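Local coordinates for bacterial bifunctional deaminase-reductase C-terminal domain-containing protein (Corynebacterium diphtheriae, PDB 2P4G) that is uncharacterised but probably acts as an NADP-dependent pyrimidine reductase of riboflavin biosynthesis, at residues A[70-74]-A[101-106]; A[107-111]-A[133-137]; A[140-144]-A[173-179]. The contacts are given in a common frame with arbitrary orientation. Residues are numbered along the deposited sequence.

Contact 1 (A[70-74]-A[101-106]); sequences RGWAD and RQKLGR. With EDO (1,2-ethanediol), chain K; EDO (1,2-ethanediol), chain G.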
ATOM      1  N   ARG A  70      -2.024  19.769  11.027  1.00 68.46           N
ATOM      2  CA  ARG A  70      -2.261  21.177  10.733  1.00 71.37           C
ATOM      3  C   ARG A  70      -1.945  22.106  11.898  1.00 69.79           C
ATOM      4  O   ARG A  70      -1.459  23.212  11.683  1.00 71.84           O
ATOM      5  CB  ARG A  70      -3.704  21.405  10.257  1.00 72.46           C
ATOM      6  CG  ARG A  70      -3.924  20.948   8.824  1.00 71.51           C
ATOM      7  CD  ARG A  70      -5.328  21.266   8.324  1.00 73.56           C
ATOM      8  NE  ARG A  70      -5.358  21.123   6.870  1.00 77.39           N
ATOM      9  CZ  ARG A  70      -6.210  21.746   6.064  1.00 76.85           C
ATOM     10  NH1 ARG A  70      -7.148  22.546   6.548  1.00 79.01           N
ATOM     11  NH2 ARG A  70      -6.111  21.569   4.758  1.00 75.66           N
ATOM     12  N   GLY A  71      -2.210  21.656  13.121  1.00 67.94           N
ATOM     13  CA  GLY A  71      -1.861  22.404  14.307  1.00 68.21           C
ATOM     14  C   GLY A  71      -0.371  22.493  14.544  1.00 68.23           C
ATOM     15  O   GLY A  71       0.093  23.408  15.218  1.00 69.56           O
ATOM     16  N   TRP A  72       0.355  21.512  14.023  1.00 68.17           N
ATOM     17  CA  TRP A  72       1.823  21.452  14.058  1.00 67.56           C
ATOM     18  C   TRP A  72       2.445  22.353  12.995  1.00 68.25           C
ATOM     19  O   TRP A  72       3.523  22.883  13.206  1.00 69.80           O
ATOM     20  CB  TRP A  72       2.264  19.987  13.829  1.00 66.21           C
ATOM     21  CG  TRP A  72       3.679  19.769  13.409  1.00 63.04           C
ATOM     22  CD1 TRP A  72       4.737  19.485  14.225  1.00 65.49           C
ATOM     23  CD2 TRP A  72       4.193  19.765  12.068  1.00 64.42           C
ATOM     24  NE1 TRP A  72       5.882  19.320  13.477  1.00 64.26           N
ATOM     25  CE2 TRP A  72       5.573  19.486  12.150  1.00 68.88           C
ATOM     26  CE3 TRP A  72       3.617  19.968  10.798  1.00 67.49           C
ATOM     27  CZ2 TRP A  72       6.390  19.415  11.016  1.00 66.03           C
ATOM     28  CZ3 TRP A  72       4.423  19.912   9.682  1.00 64.17           C
ATOM     29  CH2 TRP A  72       5.799  19.639   9.797  1.00 69.67           C
ATOM     30  N   ALA A  73       1.749  22.504  11.864  1.00 68.69           N
ATOM     31  CA  ALA A  73       2.284  23.128  10.659  1.00 69.49           C
ATOM     32  C   ALA A  73       2.281  24.652  10.718  1.00 73.42           C
ATOM     33  O   ALA A  73       1.378  25.270  11.281  1.00 71.68           O
ATOM     34  CB  ALA A  73       1.457  22.672   9.405  1.00 66.78           C
ATOM     35  N   ASP A  74       3.290  25.242  10.076  1.00 73.60           N
ATOM     36  CA  ASP A  74       3.297  26.657   9.739  1.00 71.02           C
ATOM     37  C   ASP A  74       2.656  26.906   8.385  1.00 70.39           C
ATOM     38  O   ASP A  74       2.079  27.979   8.141  1.00 67.84           O
ATOM     39  CB  ASP A  74       4.736  27.136   9.725  1.00 71.23           C
ATOM     40  CG  ASP A  74       5.384  27.010  11.080  1.00 70.43           C
ATOM     41  OD1 ASP A  74       4.718  27.403  12.047  1.00 71.14           O
ATOM     42  OD2 ASP A  74       6.536  26.533  11.190  1.00 71.83           O
ATOM     43  N   ARG A 101      -1.026  27.468  20.091  1.00 74.75           N
ATOM     44  CA  ARG A 101      -0.168  28.101  19.092  1.00 74.80           C
ATOM     45  C   ARG A 101       0.174  29.557  19.404  1.00 76.87           C
ATOM     46  O   ARG A 101       1.349  29.898  19.503  1.00 77.18           O
ATOM     47  CB  ARG A 101      -0.816  28.026  17.708  1.00 73.89           C
ATOM     48  CG  ARG A 101      -0.871  26.627  17.126  1.00 66.13           C
ATOM     49  CD  ARG A 101      -1.621  26.631  15.815  1.00 72.74           C
ATOM     50  NE  ARG A 101      -0.922  27.452  14.824  1.00 71.37           N
ATOM     51  CZ  ARG A 101      -0.289  26.979  13.757  1.00 68.96           C
ATOM     52  NH1 ARG A 101      -0.301  25.687  13.502  1.00 73.24           N
ATOM     53  NH2 ARG A 101       0.336  27.805  12.928  1.00 76.46           N
ATOM     54  N   GLN A 102      -0.856  30.397  19.541  1.00 79.39           N
ATOM     55  CA  GLN A 102      -0.699  31.852  19.762  1.00 81.49           C
ATOM     56  C   GLN A 102       0.115  32.169  21.010  1.00 80.79           C
ATOM     57  O   GLN A 102       0.974  33.053  20.984  1.00 79.55           O
ATOM     58  CB  GLN A 102      -2.066  32.566  19.853  1.00 81.58           C
ATOM     59  CG  GLN A 102      -2.819  32.744  18.504  1.00 83.99           C
ATOM     60  CD  GLN A 102      -4.084  33.650  18.604  1.00 86.21           C
ATOM     61  OE1 GLN A 102      -4.658  33.859  19.683  1.00 92.96           O
ATOM     62  NE2 GLN A 102      -4.508  34.180  17.467  1.00 93.31           N
ATOM     63  N   LYS A 103      -0.147  31.450  22.095  1.00 81.47           N
ATOM     64  CA  LYS A 103       0.648  31.619  23.312  1.00 82.74           C
ATOM     65  C   LYS A 103       2.109  31.231  23.059  1.00 82.63           C
ATOM     66  O   LYS A 103       3.012  31.879  23.587  1.00 81.80           O
ATOM     67  CB  LYS A 103       0.053  30.869  24.530  1.00 82.80           C
ATOM     68  CG  LYS A 103       0.202  29.350  24.503  1.00 84.46           C
ATOM     69  CD  LYS A 103      -0.455  28.701  25.720  1.00 84.01           C
ATOM     70  N   LEU A 104       2.350  30.209  22.230  1.00 83.47           N
ATOM     71  CA  LEU A 104       3.731  29.875  21.815  1.00 82.40           C
ATOM     72  C   LEU A 104       4.255  30.821  20.710  1.00 81.39           C
ATOM     73  O   LEU A 104       5.255  30.527  20.061  1.00 80.24           O
ATOM     74  CB  LEU A 104       3.846  28.408  21.394  1.00 82.50           C
ATOM     75  CG  LEU A 104       3.700  27.441  22.570  1.00 85.04           C
ATOM     76  N   GLY A 105       3.588  31.960  20.520  1.00 80.62           N
ATOM     77  CA  GLY A 105       4.073  32.997  19.625  1.00 80.80           C
ATOM     78  C   GLY A 105       3.961  32.627  18.166  1.00 82.61           C
ATOM     79  O   GLY A 105       4.696  33.157  17.330  1.00 85.43           O
ATOM     80  N   ARG A 106       3.030  31.731  17.847  1.00 81.56           N
ATOM     81  CA  ARG A 106       2.824  31.315  16.478  1.00 81.13           C
ATOM     82  C   ARG A 106       1.544  31.892  15.925  1.00 81.89           C
ATOM     83  O   ARG A 106       0.601  32.138  16.663  1.00 81.72           O
ATOM     84  CB  ARG A 106       2.785  29.799  16.389  1.00 79.27           C
ATOM     85  CG  ARG A 106       4.145  29.184  16.478  1.00 78.82           C
ATOM     86  CD  ARG A 106       4.294  28.042  15.496  1.00 83.32           C
ATOM     87  NE  ARG A 106       3.626  26.839  15.983  1.00 84.16           N
ATOM     88  CZ  ARG A 106       3.268  25.806  15.229  1.00 77.92           C
ATOM     89  NH1 ARG A 106       3.489  25.802  13.917  1.00 81.57           N
ATOM     90  NH2 ARG A 106       2.671  24.772  15.801  1.00 82.91           N
TER
HETATM   91  C1  EDO K 279      -0.260  23.458  18.878  1.00 86.02           C
HETATM   92  O1  EDO K 279      -0.761  22.494  19.822  1.00 92.55           O
HETATM   93  C2  EDO K 279       1.260  23.404  18.760  1.00 82.91           C
HETATM   94  O2  EDO K 279       1.805  24.723  18.878  1.00 77.34           O
HETATM   95  C1  EDO G 275     -10.747  23.638   5.538  1.00 77.99           C
HETATM   96  O1  EDO G 275     -11.952  23.056   6.046  1.00 74.73           O
HETATM   97  C2  EDO G 275      -9.879  22.756   4.597  1.00 72.69           C
HETATM   98  O2  EDO G 275      -8.614  23.410   4.162  1.00 62.47           O

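Contact 2 (A[107-111]-A[133-137]); sequences CGLPK and PSELS. With EDO (1,2-ethanediol), chain I.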
ATOM      1  N   CYS A 107       1.519  32.094  14.613  1.00 83.69           N
ATOM      2  CA  CYS A 107       0.322  32.523  13.937  1.00 82.14           C
ATOM      3  C   CYS A 107      -0.749  31.491  14.240  1.00 81.84           C
ATOM      4  O   CYS A 107      -0.458  30.296  14.326  1.00 81.81           O
ATOM      5  CB  CYS A 107       0.545  32.604  12.428  1.00 81.25           C
ATOM      6  SG  CYS A 107      -1.009  32.968  11.506  1.00 92.85           S
ATOM      7  N   GLY A 108      -1.982  31.947  14.408  1.00 79.89           N
ATOM      8  CA  GLY A 108      -3.060  31.069  14.848  1.00 77.75           C
ATOM      9  C   GLY A 108      -3.292  29.895  13.927  1.00 74.59           C
ATOM     10  O   GLY A 108      -3.535  28.788  14.386  1.00 70.33           O
ATOM     11  N   LEU A 109      -3.200  30.166  12.626  1.00 75.24           N
ATOM     12  CA  LEU A 109      -3.463  29.200  11.567  1.00 74.83           C
ATOM     13  C   LEU A 109      -2.292  29.063  10.592  1.00 74.28           C
ATOM     14  O   LEU A 109      -1.656  30.052  10.228  1.00 75.26           O
ATOM     15  CB  LEU A 109      -4.693  29.625  10.777  1.00 73.72           C
ATOM     16  CG  LEU A 109      -5.982  29.636  11.601  1.00 78.39           C
ATOM     17  CD1 LEU A 109      -6.942  30.671  11.059  1.00 81.01           C
ATOM     18  CD2 LEU A 109      -6.611  28.244  11.660  1.00 81.27           C
ATOM     19  N   PRO A 110      -2.027  27.833  10.134  1.00 72.39           N
ATOM     20  CA  PRO A 110      -1.023  27.679   9.091  1.00 73.55           C
ATOM     21  C   PRO A 110      -1.476  28.277   7.763  1.00 73.30           C
ATOM     22  O   PRO A 110      -2.663  28.337   7.484  1.00 72.64           O
ATOM     23  CB  PRO A 110      -0.898  26.150   8.949  1.00 73.68           C
ATOM     24  CG  PRO A 110      -2.217  25.635   9.412  1.00 75.20           C
ATOM     25  CD  PRO A 110      -2.625  26.544  10.527  1.00 69.09           C
ATOM     26  N   LYS A 111      -0.515  28.686   6.946  1.00 74.30           N
ATOM     27  CA  LYS A 111      -0.785  29.245   5.640  1.00 73.32           C
ATOM     28  C   LYS A 111      -1.101  28.129   4.678  1.00 74.41           C
ATOM     29  O   LYS A 111      -0.288  27.223   4.458  1.00 75.91           O
ATOM     30  CB  LYS A 111       0.433  30.032   5.120  1.00 74.66           C
ATOM     31  CG  LYS A 111       0.200  30.820   3.833  1.00 69.79           C
ATOM     32  CD  LYS A 111      -0.739  31.978   4.079  1.00 71.11           C
ATOM     33  CE  LYS A 111      -0.955  32.868   2.850  1.00 74.95           C
ATOM     34  NZ  LYS A 111      -1.926  33.966   3.169  1.00 71.33           N
ATOM     35  N   PRO A 133     -10.250  37.130   5.531  1.00 75.13           N
ATOM     36  CA  PRO A 133      -9.058  37.573   6.224  1.00 76.05           C
ATOM     37  C   PRO A 133      -7.802  37.007   5.563  1.00 76.78           C
ATOM     38  O   PRO A 133      -7.788  35.847   5.095  1.00 75.06           O
ATOM     39  CB  PRO A 133      -9.238  37.013   7.640  1.00 75.93           C
ATOM     40  CG  PRO A 133     -10.708  36.846   7.789  1.00 75.79           C
ATOM     41  CD  PRO A 133     -11.188  36.451   6.440  1.00 75.19           C
ATOM     42  N   SER A 134      -6.756  37.827   5.551  1.00 77.25           N
ATOM     43  CA  SER A 134      -5.518  37.505   4.853  1.00 77.70           C
ATOM     44  C   SER A 134      -4.868  36.233   5.348  1.00 77.91           C
ATOM     45  O   SER A 134      -4.300  35.477   4.549  1.00 79.30           O
ATOM     46  CB  SER A 134      -4.534  38.649   5.006  1.00 75.97           C
ATOM     47  OG  SER A 134      -4.361  38.946   6.373  1.00 86.31           O
ATOM     48  N   GLU A 135      -4.931  35.980   6.653  1.00 76.35           N
ATOM     49  CA  GLU A 135      -4.316  34.767   7.162  1.00 79.11           C
ATOM     50  C   GLU A 135      -5.014  33.500   6.666  1.00 77.41           C
ATOM     51  O   GLU A 135      -4.435  32.425   6.711  1.00 78.30           O
ATOM     52  CB  GLU A 135      -4.187  34.782   8.689  1.00 81.04           C
ATOM     53  CG  GLU A 135      -5.409  34.390   9.542  1.00 86.44           C
ATOM     54  CD  GLU A 135      -5.016  34.265  11.022  1.00 87.49           C
ATOM     55  OE1 GLU A 135      -3.887  33.769  11.279  1.00104.19           O
ATOM     56  OE2 GLU A 135      -5.802  34.647  11.926  1.00 91.83           O
ATOM     57  N   LEU A 136      -6.252  33.639   6.186  1.00 75.48           N
ATOM     58  CA  LEU A 136      -7.008  32.519   5.636  1.00 72.49           C
ATOM     59  C   LEU A 136      -6.878  32.454   4.106  1.00 73.85           C
ATOM     60  O   LEU A 136      -7.205  31.434   3.504  1.00 72.77           O
ATOM     61  CB  LEU A 136      -8.478  32.635   6.067  1.00 71.26           C
ATOM     62  CG  LEU A 136      -8.688  32.521   7.588  1.00 70.30           C
ATOM     63  CD1 LEU A 136     -10.080  32.911   7.955  1.00 58.93           C
ATOM     64  CD2 LEU A 136      -8.330  31.107   8.125  1.00 65.60           C
ATOM     65  N   SER A 137      -6.408  33.544   3.488  1.00 73.45           N
ATOM     66  CA  SER A 137      -6.181  33.591   2.046  1.00 75.21           C
ATOM     67  C   SER A 137      -5.031  32.645   1.623  1.00 74.67           C
ATOM     68  O   SER A 137      -3.981  32.621   2.253  1.00 76.03           O
ATOM     69  CB  SER A 137      -5.870  35.041   1.615  1.00 75.57           C
ATOM     70  OG  SER A 137      -5.938  35.210   0.204  1.00 77.24           O
TER
HETATM   71  C1  EDO I 277      -1.138  32.616   7.375  1.00 88.02           C
HETATM   72  O1  EDO I 277      -1.990  31.830   8.221  1.00 74.92           O
HETATM   73  C2  EDO I 277      -0.206  33.551   8.148  1.00 90.48           C
HETATM   74  O2  EDO I 277       1.163  33.077   8.151  1.00 93.14           O
HETATM   75  O   HOH W   1      -4.424  29.818   5.845  1.00 58.30           O

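Contact 3 (A[140-144]-A[173-179]); sequences VITQQ and TNPLKIA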
ATOM      1  N   VAL A 140      -1.102  31.049  -3.728  1.00 71.08           N
ATOM      2  CA  VAL A 140      -1.176  30.258  -4.948  1.00 70.93           C
ATOM      3  C   VAL A 140       0.191  30.241  -5.617  1.00 72.61           C
ATOM      4  O   VAL A 140       0.820  31.287  -5.780  1.00 73.42           O
ATOM      5  CB  VAL A 140      -2.253  30.775  -5.910  1.00 70.35           C
ATOM      6  CG1 VAL A 140      -2.242  29.950  -7.245  1.00 65.87           C
ATOM      7  CG2 VAL A 140      -3.598  30.702  -5.219  1.00 65.46           C
ATOM      8  N   ILE A 141       0.656  29.040  -5.956  1.00 72.86           N
ATOM      9  CA  ILE A 141       1.932  28.857  -6.641  1.00 71.90           C
ATOM     10  C   ILE A 141       1.641  28.216  -8.011  1.00 71.82           C
ATOM     11  O   ILE A 141       1.126  27.110  -8.093  1.00 70.38           O
ATOM     12  CB  ILE A 141       2.922  27.944  -5.854  1.00 71.39           C
ATOM     13  CG1 ILE A 141       3.092  28.400  -4.392  1.00 71.39           C
ATOM     14  CG2 ILE A 141       4.272  27.842  -6.603  1.00 64.47           C
ATOM     15  CD1 ILE A 141       3.811  29.681  -4.202  1.00 71.46           C
ATOM     16  N   THR A 142       1.989  28.930  -9.071  1.00 72.62           N
ATOM     17  CA  THR A 142       1.779  28.480 -10.423  1.00 72.42           C
ATOM     18  C   THR A 142       3.074  28.636 -11.238  1.00 73.90           C
ATOM     19  O   THR A 142       4.150  28.892 -10.690  1.00 75.49           O
ATOM     20  CB  THR A 142       0.600  29.254 -11.048  1.00 72.13           C
ATOM     21  OG1 THR A 142       0.336  28.744 -12.358  1.00 68.72           O
ATOM     22  CG2 THR A 142       0.888  30.737 -11.116  1.00 66.45           C
ATOM     23  N   GLN A 143       2.972  28.478 -12.546  1.00 74.26           N
ATOM     24  CA  GLN A 143       4.128  28.533 -13.418  1.00 74.90           C
ATOM     25  C   GLN A 143       3.745  29.277 -14.683  1.00 75.82           C
ATOM     26  O   GLN A 143       2.627  29.166 -15.132  1.00 78.13           O
ATOM     27  CB  GLN A 143       4.547  27.099 -13.733  1.00 74.89           C
ATOM     28  CG  GLN A 143       5.893  26.953 -14.384  1.00 78.59           C
ATOM     29  CD  GLN A 143       6.533  25.586 -14.135  1.00 87.06           C
ATOM     30  OE1 GLN A 143       5.852  24.575 -13.896  1.00 83.53           O
ATOM     31  NE2 GLN A 143       7.859  25.556 -14.199  1.00 95.45           N
ATOM     32  N   GLN A 144       4.647  30.055 -15.255  1.00 78.10           N
ATOM     33  CA  GLN A 144       4.362  30.678 -16.540  1.00 79.53           C
ATOM     34  C   GLN A 144       4.222  29.558 -17.545  1.00 81.37           C
ATOM     35  O   GLN A 144       5.172  28.801 -17.736  1.00 81.22           O
ATOM     36  CB  GLN A 144       5.487  31.606 -16.970  1.00 79.59           C
ATOM     37  CG  GLN A 144       5.174  32.432 -18.213  1.00 81.43           C
ATOM     38  CD  GLN A 144       4.324  33.658 -17.915  1.00 85.01           C
ATOM     39  OE1 GLN A 144       4.571  34.387 -16.950  1.00 87.21           O
ATOM     40  NE2 GLN A 144       3.318  33.897 -18.752  1.00 87.30           N
ATOM     41  N   THR A 173      11.613  26.155 -13.765  1.00 96.28           N
ATOM     42  CA  THR A 173      11.718  25.807 -12.344  1.00 94.43           C
ATOM     43  C   THR A 173      10.772  24.699 -11.852  1.00 94.08           C
ATOM     44  O   THR A 173       9.836  24.294 -12.542  1.00 94.31           O
ATOM     45  CB  THR A 173      11.441  27.055 -11.496  1.00 94.79           C
ATOM     46  OG1 THR A 173      10.153  27.578 -11.850  1.00 96.00           O
ATOM     47  CG2 THR A 173      12.499  28.122 -11.728  1.00 87.81           C
ATOM     48  N   ASN A 174      11.034  24.227 -10.637  1.00 93.07           N
ATOM     49  CA  ASN A 174      10.192  23.243  -9.972  1.00 93.23           C
ATOM     50  C   ASN A 174       9.264  23.959  -8.981  1.00 92.62           C
ATOM     51  O   ASN A 174       9.742  24.613  -8.066  1.00 92.61           O
ATOM     52  CB  ASN A 174      11.070  22.223  -9.237  1.00 93.19           C
ATOM     53  CG  ASN A 174      10.282  21.055  -8.669  1.00 94.23           C
ATOM     54  OD1 ASN A 174       9.126  21.187  -8.255  1.00103.45           O
ATOM     55  ND2 ASN A 174      10.916  19.898  -8.634  1.00 95.33           N
ATOM     56  N   PRO A 175       7.939  23.817  -9.144  1.00 92.20           N
ATOM     57  CA  PRO A 175       6.980  24.558  -8.312  1.00 91.27           C
ATOM     58  C   PRO A 175       7.021  24.222  -6.817  1.00 87.90           C
ATOM     59  O   PRO A 175       6.796  25.102  -6.006  1.00 88.86           O
ATOM     60  CB  PRO A 175       5.625  24.137  -8.889  1.00 93.24           C
ATOM     61  CG  PRO A 175       5.877  22.794  -9.481  1.00 94.85           C
ATOM     62  CD  PRO A 175       7.245  22.925 -10.091  1.00 93.08           C
ATOM     63  N   LEU A 176       7.277  22.966  -6.458  1.00 85.25           N
ATOM     64  CA  LEU A 176       7.477  22.583  -5.052  1.00 83.54           C
ATOM     65  C   LEU A 176       8.698  23.255  -4.431  1.00 81.80           C
ATOM     66  O   LEU A 176       8.620  23.739  -3.313  1.00 83.88           O
ATOM     67  CB  LEU A 176       7.614  21.069  -4.879  1.00 81.16           C
ATOM     68  CG  LEU A 176       6.367  20.335  -4.412  1.00 89.00           C
ATOM     69  CD1 LEU A 176       6.649  18.842  -4.298  1.00 89.84           C
ATOM     70  CD2 LEU A 176       5.875  20.896  -3.074  1.00 89.52           C
ATOM     71  N   LYS A 177       9.821  23.249  -5.138  1.00 80.59           N
ATOM     72  CA  LYS A 177      11.032  23.946  -4.697  0.50 80.37           C
ATOM     73  C   LYS A 177      10.702  25.413  -4.463  1.00 80.42           C
ATOM     74  O   LYS A 177      11.116  26.017  -3.467  1.00 79.06           O
ATOM     75  CB  LYS A 177      12.134  23.800  -5.756  0.50 79.29           C
ATOM     76  CG  LYS A 177      13.221  24.882  -5.773  0.50 83.00           C
ATOM     77  CD  LYS A 177      14.228  24.736  -4.634  0.50 83.48           C
ATOM     78  CE  LYS A 177      15.544  25.412  -4.970  0.50 79.10           C
ATOM     79  NZ  LYS A 177      16.552  25.193  -3.902  0.50 80.51           N
ATOM     80  N   ILE A 178       9.951  25.979  -5.404  1.00 79.69           N
ATOM     81  CA  ILE A 178       9.547  27.371  -5.348  1.00 78.77           C
ATOM     82  C   ILE A 178       8.663  27.628  -4.125  1.00 78.47           C
ATOM     83  O   ILE A 178       8.863  28.597  -3.393  1.00 79.80           O
ATOM     84  CB  ILE A 178       8.789  27.772  -6.633  1.00 78.52           C
ATOM     85  CG1 ILE A 178       9.755  27.815  -7.826  1.00 77.08           C
ATOM     86  CG2 ILE A 178       8.075  29.141  -6.446  1.00 83.22           C
ATOM     87  CD1 ILE A 178      10.593  29.045  -7.880  1.00 71.19           C
ATOM     88  N   ALA A 179       7.682  26.763  -3.914  1.00 76.76           N
ATOM     89  CA  ALA A 179       6.784  26.910  -2.782  1.00 77.61           C
ATOM     90  C   ALA A 179       7.592  26.831  -1.500  1.00 76.75           C
ATOM     91  O   ALA A 179       7.416  27.644  -0.603  1.00 76.24           O
ATOM     92  CB  ALA A 179       5.722  25.827  -2.796  1.00 74.71           C
TER

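Contact 1 (A[70-74]-A[101-106])
Two helix C-termini meet here. Helix 60-72 ends at 70-74 and passes into strand 75-79, while 101-106 is the end of helix 95-103, and the backbones stay well apart: the nearest CA atoms are 7.6 Å (Gly71 to Arg101) and 8.2 Å (Asp74 to Arg106) apart. The second helix closes in a Schellman motif: Gly105, at positive phi, is its C-prime residue, with Arg106 N bonded to Arg101 O at 3.0 Å and Gly105 N to Gln102 O at 2.9 Å. This turn puts Arg101 and Arg106, five residues apart, on the same side, and both reach across to helix 60-72, where their guanidinium groups donate to the carbonyls at the end of that helix, in the dihydrofolate reductase-like RibD domain. Arg101 NH1 donates to Ala73 O at 2.8 Å and, weakly, to Gly71 O at 2.9 Å, while its NH2 lies 3.2 Å from Ala73 O in a further hydrogen bond. Arg106 takes the carbonyl between them, with NH1 bonded to Trp72 O at 3.0 Å. Besides donating to this carbonyl-rich end, Arg106 meets a full negative charge, Asp74, whose other carboxylate oxygen, OD2, accepts from the backbone N of Lys189 and Lys190. The CA-to-CB bond of Arg70 points away from the contact, and its guanidinium forms a salt bridge with Glu194; Trp72, whose CA-to-CB bond also points away, makes a cation-pi contact with Arg37. The salt bridge across the two segments runs from Arg106 NH1 to Asp74 OD1, at 2.8 Å.

Contact 2 (A[107-111]-A[133-137])
Leu109 extends its side chain toward the turn at 133-137 and lays CD1 against CD2 of Leu136, 3.3 Å away, a tight apolar contact. Glu135 has the largest area covered here: its side chain runs out alongside the 107-111 segment, with its CD 4.1 Å from Leu109 CD1. Lys111 works at the other end. Its chain, bent at chi2 and extended beyond it, carries the ammonium to the backbone of the turn, where NZ donates to Ser137 O at 2.6 Å and also lies 3.1 Å from Ser134 O. The turn is helical in its phi/psi at 134-136 without being a regular helix; Leu136 N bonds to Pro133 O at 2.9 Å. In the parallel part of the central sheet these are neighbouring connections: residues 107-111 lead into strand 111-115, and the turn at 133-137 leads into the adjacent strand 139-143, so the contact joins the two approaches to the sheet at the protein surface. Lys111 already belongs to the sheet, its backbone bonding to Asp74 and Ile76 around strand 75-79, while Leu109 also packs on Leu93. Between the two backbones a water bridges the gap, donating to Pro110 O at 2.8 Å and to Glu135 O at 2.7 Å. A 1,2-ethanediol molecule, probably from the crystallisation liquor, occupies the neighbouring space, its O1 2.7 Å from Leu109 O and 2.9 Å from Glu135 O.

Contact 3 (A[140-144]-A[173-179])
Ile141, Gln143 and Pro175 supply most of the surface buried between strand 139-143 and the start of helix 175-184. Ile141 and Gln143, two residues apart on the strand, both point toward the helix, whereas Thr142 between them turns to the other face of the sheet. Ile141 provides the apolar part: its CG2 lies 4.0 Å from Ile178 CG2 and 3.8 Å from Pro175 O, and its CG1 lies 4.0 Å from Ala179 CB. It thus faces successive turns of the helix; the axes of 140-143 and 175-179 approach to 8.6 Å and run roughly antiparallel, at 142°. This is helix-on-sheet packing in an alpha/beta fold: the helix follows strand 166-169, at the edge of the sheet within this chain, and lies across the neighbouring strand 139-143. Leu115 of the next strand, 111-115, packs against both Ile141 and Ala179. Pro175 is the first residue of the helix and faces the strand, its CD 4.4 Å from Gln143 OE1. Just before it, Asn174 is the N-cap, its OD1 accepting a weak hydrogen bond from Leu176 N at 3.1 Å. Gln143 NE2 donates weakly to Thr173 O at 2.9 Å and has its stronger partner in Pro170 O. The chemistry therefore changes along the strand, from aliphatic packing at Ile141 to polar contact at Gln143, where a side-chain amide meets the backbone carbonyls that precede the helix.

The three contacts follow one another along the chain, each closing before the next opens, and all lie within the RibD C-terminal family region. Contacts 1 and 2 are neighbours, with centres 11 Å apart, and they touch: Arg101 NE meets Cys107 O at 2.9 Å and Asp74 O meets Lys111 N at 2.9 Å, both probable hydrogen bonds. Contact 3 lies farther off, its centre about 20 Å from that of contact 2 and 25 Å from that of contact 1. Parallel strands 75-79, 111-115 and 139-143, adjacent in the sheet, link all three: contacts 1 and 2 gather the segments entering them, and contact 3 covers 139-143 with helix 175-184, so the contacts join the approaches and one face of the same sheet.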